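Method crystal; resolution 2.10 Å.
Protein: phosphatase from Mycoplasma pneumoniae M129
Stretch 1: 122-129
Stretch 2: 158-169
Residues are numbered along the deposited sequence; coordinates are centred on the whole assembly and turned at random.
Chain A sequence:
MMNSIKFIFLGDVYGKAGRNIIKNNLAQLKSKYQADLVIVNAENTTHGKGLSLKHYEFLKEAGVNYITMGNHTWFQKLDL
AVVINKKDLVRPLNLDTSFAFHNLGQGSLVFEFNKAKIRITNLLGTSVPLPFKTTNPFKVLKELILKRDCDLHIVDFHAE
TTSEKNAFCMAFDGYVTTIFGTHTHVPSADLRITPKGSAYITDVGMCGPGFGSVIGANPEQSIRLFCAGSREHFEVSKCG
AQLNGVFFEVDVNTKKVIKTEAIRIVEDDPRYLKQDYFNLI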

# COMPACT_ATOMS: atom_id res chain seq x y z
N ASN A 122 7.80 5.68 -2.19
CA ASN A 122 7.45 4.74 -1.13
C ASN A 122 8.47 4.94 -0.01
O ASN A 122 9.67 5.01 -0.26
CB ASN A 122 7.51 3.30 -1.70
CG ASN A 122 7.14 2.22 -0.67
OD1 ASN A 122 6.29 2.42 0.21
ND2 ASN A 122 7.78 1.06 -0.80
N LEU A 123 7.99 5.04 1.23
CA LEU A 123 8.88 5.24 2.37
C LEU A 123 8.46 4.38 3.56
O LEU A 123 7.30 3.99 3.67
CB LEU A 123 8.86 6.71 2.80
CG LEU A 123 9.41 7.75 1.82
CD1 LEU A 123 8.71 9.08 2.03
CD2 LEU A 123 10.92 7.89 2.02
N LEU A 124 9.42 4.11 4.44
CA LEU A 124 9.17 3.32 5.65
C LEU A 124 9.16 4.22 6.88
O LEU A 124 10.08 5.02 7.09
CB LEU A 124 10.25 2.24 5.82
CG LEU A 124 10.00 0.87 5.18
CD1 LEU A 124 11.30 0.09 5.09
CD2 LEU A 124 8.98 0.10 6.00
N GLY A 125 8.11 4.11 7.68
CA GLY A 125 8.01 4.92 8.87
C GLY A 125 9.05 4.50 9.89
O GLY A 125 9.45 3.34 9.95
N THR A 126 9.50 5.45 10.70
CA THR A 126 10.50 5.15 11.70
C THR A 126 9.88 4.31 12.82
O THR A 126 10.59 3.66 13.59
CB THR A 126 11.09 6.45 12.28
OG1 THR A 126 12.30 6.15 12.98
CG2 THR A 126 10.09 7.10 13.23
N SER A 127 8.55 4.32 12.89
CA SER A 127 7.81 3.57 13.91
C SER A 127 7.62 2.08 13.57
O SER A 127 7.01 1.34 14.34
CB SER A 127 6.43 4.21 14.13
OG SER A 127 5.62 4.14 12.96
N VAL A 128 8.13 1.65 12.43
CA VAL A 128 8.01 0.25 12.03
C VAL A 128 9.26 -0.50 12.47
O VAL A 128 10.38 -0.10 12.15
CB VAL A 128 7.88 0.09 10.50
CG1 VAL A 128 7.77 -1.39 10.14
CG2 VAL A 128 6.67 0.84 9.99
N PRO A 129 9.09 -1.59 13.23
CA PRO A 129 10.25 -2.37 13.68
C PRO A 129 10.84 -3.11 12.48
O PRO A 129 10.12 -3.85 11.80
CB PRO A 129 9.65 -3.35 14.69
CG PRO A 129 8.40 -2.64 15.16
CD PRO A 129 7.86 -2.07 13.88
N HIS A 158 4.57 3.86 4.46
CA HIS A 158 4.35 2.60 5.15
C HIS A 158 4.81 2.73 6.59
O HIS A 158 5.99 2.51 6.90
CB HIS A 158 5.13 1.49 4.43
CG HIS A 158 4.50 0.14 4.54
ND1 HIS A 158 5.05 -0.88 5.29
CD2 HIS A 158 3.35 -0.35 4.02
CE1 HIS A 158 4.27 -1.94 5.22
NE2 HIS A 158 3.23 -1.65 4.46
N ALA A 159 3.89 3.09 7.48
CA ALA A 159 4.22 3.30 8.88
C ALA A 159 3.22 2.66 9.84
O ALA A 159 2.07 2.37 9.46
CB ALA A 159 4.33 4.79 9.17
N GLU A 160 3.64 2.48 11.08
CA GLU A 160 2.82 1.82 12.09
C GLU A 160 1.95 2.75 12.94
O GLU A 160 0.78 2.47 13.18
CB GLU A 160 3.73 1.00 13.01
CG GLU A 160 3.19 -0.37 13.38
CD GLU A 160 2.03 -0.30 14.34
OE1 GLU A 160 1.34 -1.31 14.52
OE2 GLU A 160 1.82 0.78 14.94
N THR A 161 2.53 3.85 13.38
CA THR A 161 1.88 4.80 14.27
C THR A 161 1.00 5.91 13.68
O THR A 161 1.36 6.54 12.69
CB THR A 161 2.98 5.44 15.14
OG1 THR A 161 3.35 4.52 16.18
CG2 THR A 161 2.54 6.72 15.73
N THR A 162 -0.15 6.16 14.31
CA THR A 162 -1.06 7.21 13.87
C THR A 162 -0.39 8.56 14.11
O THR A 162 -0.63 9.52 13.38
CB THR A 162 -2.42 7.21 14.63
OG1 THR A 162 -2.18 7.10 16.04
CG2 THR A 162 -3.31 6.06 14.17
N SER A 163 0.44 8.64 15.14
CA SER A 163 1.12 9.91 15.40
C SER A 163 2.20 10.17 14.34
O SER A 163 2.32 11.29 13.87
CB SER A 163 1.72 9.93 16.80
OG SER A 163 2.81 9.04 16.90
N GLU A 164 2.98 9.16 13.96
CA GLU A 164 4.00 9.40 12.95
C GLU A 164 3.33 9.73 11.61
O GLU A 164 3.79 10.59 10.86
CB GLU A 164 4.93 8.20 12.75
CG GLU A 164 6.14 8.56 11.87
CD GLU A 164 7.07 7.40 11.56
OE1 GLU A 164 8.18 7.66 11.06
OE2 GLU A 164 6.70 6.23 11.81
N LYS A 165 2.23 9.04 11.33
CA LYS A 165 1.50 9.25 10.08
C LYS A 165 0.98 10.68 9.96
O LYS A 165 1.17 11.34 8.94
CB LYS A 165 0.31 8.27 10.00
CG LYS A 165 0.30 7.39 8.75
CD LYS A 165 1.13 6.13 8.94
CE LYS A 165 0.36 5.07 9.71
NZ LYS A 165 -0.66 4.36 8.88
N ASN A 166 0.32 11.16 11.01
CA ASN A 166 -0.22 12.50 10.98
C ASN A 166 0.85 13.59 11.08
O ASN A 166 0.66 14.69 10.58
CB ASN A 166 -1.28 12.63 12.07
CG ASN A 166 -2.58 11.94 11.69
OD1 ASN A 166 -3.42 12.52 10.99
ND2 ASN A 166 -2.75 10.69 12.10
N ALA A 167 1.97 13.28 11.73
CA ALA A 167 3.04 14.25 11.82
C ALA A 167 3.59 14.42 10.40
O ALA A 167 3.95 15.53 9.99
CB ALA A 167 4.14 13.75 12.75
N PHE A 168 3.64 13.32 9.67
CA PHE A 168 4.13 13.32 8.29
C PHE A 168 3.17 14.15 7.45
O PHE A 168 3.59 14.94 6.60
CB PHE A 168 4.22 11.87 7.78
CG PHE A 168 4.99 11.71 6.50
CD1 PHE A 168 4.34 11.73 5.26
CD2 PHE A 168 6.36 11.51 6.52
CE1 PHE A 168 5.05 11.55 4.07
CE2 PHE A 168 7.09 11.33 5.34
CZ PHE A 168 6.43 11.35 4.11
N CYS A 169 1.88 13.98 7.69
CA CYS A 169 0.84 14.71 6.97
C CYS A 169 1.01 16.21 7.21
O CYS A 169 0.93 17.02 6.28
CB CYS A 169 -0.54 14.28 7.46
SG CYS A 169 -1.93 15.25 6.77

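A short parallel β-bridge continues into a polar clasp, in which the carboxylate of Glu164 and the hydroxyl of Ser127 tie the turn after one strand to the start of a helix. In the bridge, His158 N donates to Leu123 O (2.8 Å) and Gly125 N to His158 O (2.8 Å), so His158 spans Leu124, its bridge partner; Leu124 CD2 lies at the edge of the imidazole, 4.1 Å from His158 ND1. Gly125 then opens a type I turn closed by Val128 N to Gly125 O (3.3 Å). Glycine suits this place: a CB here would point toward the other stretch and clash with Ala159 CB and Glu164 OE2. Glu164, extended with chi1 and chi2 both t, reaches from the helix to the turn, where its OE1 accepts from Thr126 N (2.6 Å) and its OE2 from Ser127 N (2.9 Å). Ser127 OG, set by a p rotamer, donates to Glu164 OE2 (2.6 Å) and accepts from Glu160 N (3.2 Å) and Thr161 N (3.1 Å), which a small hydroxyl can do at once. Apolar packing flanks the clasp: Val128 CG2 rests 3.6 Å from Ala159 CA, and Leu123 CD1 meets Phe168 CZ at 3.8 Å, both pairs buried. The contact covers 475 Å², summed over both stretches.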